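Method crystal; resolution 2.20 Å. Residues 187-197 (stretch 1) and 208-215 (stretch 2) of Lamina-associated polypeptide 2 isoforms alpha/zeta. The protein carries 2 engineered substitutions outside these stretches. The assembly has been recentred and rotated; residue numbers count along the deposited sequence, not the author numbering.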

# COMPACT_ATOMS: atom_id res chain seq x y z
N SER B 187 -5.79 -0.30 9.82
CA SER B 187 -5.07 0.57 10.73
C SER B 187 -6.09 1.26 11.66
O SER B 187 -5.92 1.29 12.88
CB SER B 187 -4.29 1.62 9.94
OG SER B 187 -3.94 2.73 10.76
N THR B 188 -7.15 1.78 11.06
CA THR B 188 -8.21 2.47 11.79
C THR B 188 -8.91 1.52 12.77
O THR B 188 -9.20 1.91 13.89
CB THR B 188 -9.21 3.10 10.78
OG1 THR B 188 -8.48 4.02 9.96
CG2 THR B 188 -10.35 3.82 11.48
N MSE B 189 -9.15 0.28 12.37
CA MSE B 189 -9.77 -0.70 13.26
C MSE B 189 -8.86 -0.91 14.49
O MSE B 189 -9.31 -0.85 15.64
CB MSE B 189 -9.99 -2.03 12.53
CG MSE B 189 -10.67 -3.10 13.40
SE MSE B 189 -10.53 -4.91 12.71
CE MSE B 189 -8.89 -5.43 13.59
N GLY B 190 -7.58 -1.13 14.24
CA GLY B 190 -6.65 -1.33 15.33
C GLY B 190 -6.68 -0.16 16.31
O GLY B 190 -6.75 -0.37 17.52
N ARG B 191 -6.68 1.06 15.78
CA ARG B 191 -6.69 2.25 16.62
C ARG B 191 -8.00 2.48 17.36
O ARG B 191 -8.00 3.07 18.44
CB ARG B 191 -6.27 3.51 15.82
CG ARG B 191 -4.81 3.46 15.34
CD ARG B 191 -4.45 4.66 14.47
NE ARG B 191 -4.45 5.92 15.20
CZ ARG B 191 -5.10 7.02 14.81
NH1 ARG B 191 -5.80 7.02 13.69
NH2 ARG B 191 -5.00 8.14 15.52
N ARG B 192 -9.12 2.05 16.78
CA ARG B 192 -10.40 2.18 17.48
C ARG B 192 -10.33 1.33 18.77
O ARG B 192 -10.64 1.83 19.86
CB ARG B 192 -11.56 1.72 16.60
CG ARG B 192 -11.97 2.75 15.57
CD ARG B 192 -13.12 2.23 14.77
NE ARG B 192 -13.64 3.25 13.87
CZ ARG B 192 -14.68 3.07 13.07
NH1 ARG B 192 -15.30 1.90 13.08
NH2 ARG B 192 -15.09 4.03 12.25
N TYR B 193 -9.84 0.10 18.67
CA TYR B 193 -9.71 -0.77 19.84
C TYR B 193 -8.73 -0.18 20.83
O TYR B 193 -8.97 -0.17 22.04
CB TYR B 193 -9.24 -2.17 19.44
CG TYR B 193 -10.33 -3.04 18.89
CD1 TYR B 193 -10.48 -3.24 17.51
CD2 TYR B 193 -11.22 -3.70 19.74
CE1 TYR B 193 -11.48 -4.07 17.00
CE2 TYR B 193 -12.22 -4.53 19.25
CZ TYR B 193 -12.34 -4.71 17.87
OH TYR B 193 -13.33 -5.54 17.38
N LEU B 194 -7.64 0.37 20.31
CA LEU B 194 -6.63 0.96 21.17
C LEU B 194 -7.11 2.16 21.97
O LEU B 194 -6.79 2.28 23.15
CB LEU B 194 -5.41 1.35 20.36
CG LEU B 194 -4.26 1.93 21.17
CD1 LEU B 194 -3.66 0.85 22.11
CD2 LEU B 194 -3.20 2.45 20.21
N TRP B 195 -7.84 3.07 21.32
CA TRP B 195 -8.34 4.28 21.97
C TRP B 195 -9.59 4.10 22.83
O TRP B 195 -9.82 4.91 23.74
CB TRP B 195 -8.52 5.42 20.95
CG TRP B 195 -7.22 6.00 20.56
CD1 TRP B 195 -6.45 5.63 19.48
CD2 TRP B 195 -6.45 6.96 21.30
NE1 TRP B 195 -5.25 6.30 19.52
CE2 TRP B 195 -5.22 7.12 20.61
CE3 TRP B 195 -6.68 7.70 22.46
CZ2 TRP B 195 -4.22 7.99 21.06
CZ3 TRP B 195 -5.68 8.56 22.92
CH2 TRP B 195 -4.46 8.70 22.22
N LEU B 196 -10.38 3.07 22.57
CA LEU B 196 -11.57 2.82 23.38
C LEU B 196 -11.24 2.04 24.66
O LEU B 196 -12.01 2.09 25.63
CB LEU B 196 -12.62 2.05 22.58
CG LEU B 196 -13.42 2.82 21.53
CD1 LEU B 196 -14.42 1.90 20.90
CD2 LEU B 196 -14.12 4.02 22.16
N LYS B 197 -10.09 1.39 24.69
CA LYS B 197 -9.64 0.58 25.82
C LYS B 197 -9.86 1.19 27.21
O LYS B 197 -10.47 0.56 28.08
CB LYS B 197 -8.16 0.19 25.64
CG LYS B 197 -7.67 -0.89 26.59
CD LYS B 197 -6.27 -1.40 26.23
CE LYS B 197 -5.21 -0.34 26.46
NZ LYS B 197 -3.86 -0.87 26.15
N LYS B 208 -20.59 -0.40 19.27
CA LYS B 208 -21.18 0.42 18.20
C LYS B 208 -20.13 1.28 17.47
O LYS B 208 -20.08 1.28 16.24
CB LYS B 208 -22.27 1.31 18.79
CG LYS B 208 -23.15 1.99 17.77
CD LYS B 208 -24.26 2.77 18.46
CE LYS B 208 -25.27 3.33 17.46
NZ LYS B 208 -25.95 2.26 16.67
N LEU B 209 -19.30 2.00 18.22
CA LEU B 209 -18.28 2.85 17.63
C LEU B 209 -17.23 2.06 16.85
O LEU B 209 -16.77 2.49 15.79
CB LEU B 209 -17.60 3.69 18.72
CG LEU B 209 -18.45 4.78 19.38
CD1 LEU B 209 -17.65 5.34 20.50
CD2 LEU B 209 -18.83 5.88 18.40
N THR B 210 -16.86 0.91 17.38
CA THR B 210 -15.87 0.05 16.75
C THR B 210 -16.29 -0.56 15.40
O THR B 210 -15.46 -0.70 14.52
CB THR B 210 -15.47 -1.09 17.72
OG1 THR B 210 -14.83 -0.53 18.87
CG2 THR B 210 -14.52 -2.07 17.05
N VAL B 211 -17.57 -0.93 15.25
CA VAL B 211 -18.04 -1.55 14.00
C VAL B 211 -18.69 -0.58 13.00
O VAL B 211 -19.14 -0.98 11.93
CB VAL B 211 -19.03 -2.72 14.28
CG1 VAL B 211 -18.39 -3.74 15.22
CG2 VAL B 211 -20.33 -2.19 14.87
N ALA B 212 -18.74 0.69 13.37
CA ALA B 212 -19.31 1.71 12.52
C ALA B 212 -18.50 1.82 11.23
O ALA B 212 -17.36 1.34 11.14
CB ALA B 212 -19.30 3.06 13.24
N PRO B 213 -19.11 2.37 10.17
CA PRO B 213 -18.40 2.54 8.90
C PRO B 213 -17.32 3.58 9.14
O PRO B 213 -17.47 4.44 10.00
CB PRO B 213 -19.48 3.11 7.99
CG PRO B 213 -20.74 2.46 8.53
CD PRO B 213 -20.55 2.62 10.01
N PHE B 214 -16.20 3.49 8.44
CA PHE B 214 -15.16 4.50 8.60
C PHE B 214 -15.38 5.51 7.49
O PHE B 214 -15.56 5.14 6.33
CB PHE B 214 -13.78 3.89 8.45
CG PHE B 214 -12.67 4.90 8.48
CD1 PHE B 214 -12.61 5.85 9.49
CD2 PHE B 214 -11.66 4.88 7.53
CE1 PHE B 214 -11.57 6.76 9.56
CE2 PHE B 214 -10.61 5.78 7.58
CZ PHE B 214 -10.55 6.72 8.60
N LYS B 215 -15.29 6.79 7.83
CA LYS B 215 -15.52 7.84 6.85
C LYS B 215 -14.34 8.76 6.60
O LYS B 215 -14.44 9.68 5.79
CB LYS B 215 -16.73 8.67 7.28
CG LYS B 215 -18.02 7.86 7.49
CD LYS B 215 -18.42 7.09 6.22
CE LYS B 215 -18.72 8.02 5.05
NZ LYS B 215 -19.00 7.27 3.80

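Stretch 1 is helical through most of its length, and it meets stretch 2 with side chains spaced about one turn apart: Thr 188, Arg 192 and Leu 196 all send their CA-to-CB bonds toward the partner. The i, i+4 spacing is the first rule of this contact. Ser 187, Gly 190, Arg 191, Leu 194 and Trp 195 fall on other sides of the helix and take no part.

Thr 188 opens the contact. Its methyl, CG2, lies over one face of the Phe 214 ring, 3.8 Å from the ring centroid and only 17° off the ring normal, a CH-pi contact. Its OG1 also lies close to the Phe 214 ring and is hydrogen-bonded elsewhere in the structure.

One turn on, Arg 192 is the centre of the contact and has more of its surface covered by the other stretch than any other residue here. With chi2, chi3 and chi4 all near 180°, the chain is extended from CA onward and carries the guanidinium out to the place where the helix of stretch 2 gives way to loop. Carbonyls there are no longer all taken up by helical bonding, and a guanidinium can collect several of them at once. Arg 192 NH1 donates to Thr 210 O at 3.0 Å and, almost straight at 170°, to Ala 212 O at 2.9 Å. Arg 192 NH2 adds a weak bond to Pro 213 O at 3.3 Å. All three acceptors sit at the edge of the group, near its plane, where the N-H bonds point. Leu 209 O makes the contrast: it is 3.1 Å from Arg 192 NH1 but lies over a face, and the angle is too poor for a hydrogen bond. Direction, not distance, sorts these oxygens. From stretch 2 the guanidinium receives main-chain carbonyls and no acidic side chain; NE and NH2 are also hydrogen-bonded elsewhere in the structure.

Tyr 193 starts sideways, yet its ring comes nearer and offers a face to Thr 210. The CG2 methyl of Thr 210 sits 3.9 Å from the centroid of the Tyr 193 ring, 27° off the normal. This CH-pi contact repeats the first with the roles exchanged, stretch 2 now supplying the methyl and stretch 1 the ring.

Leu 196 closes the series with an apolar contact, its CD2 lying 4.1 Å from CD1 of Leu 209. Its other methyl, CD1, approaches OG1 of Thr 210 at 3.2 Å, a tight fit against a hydroxyl already hydrogen-bonded to a residue just beyond the stretches.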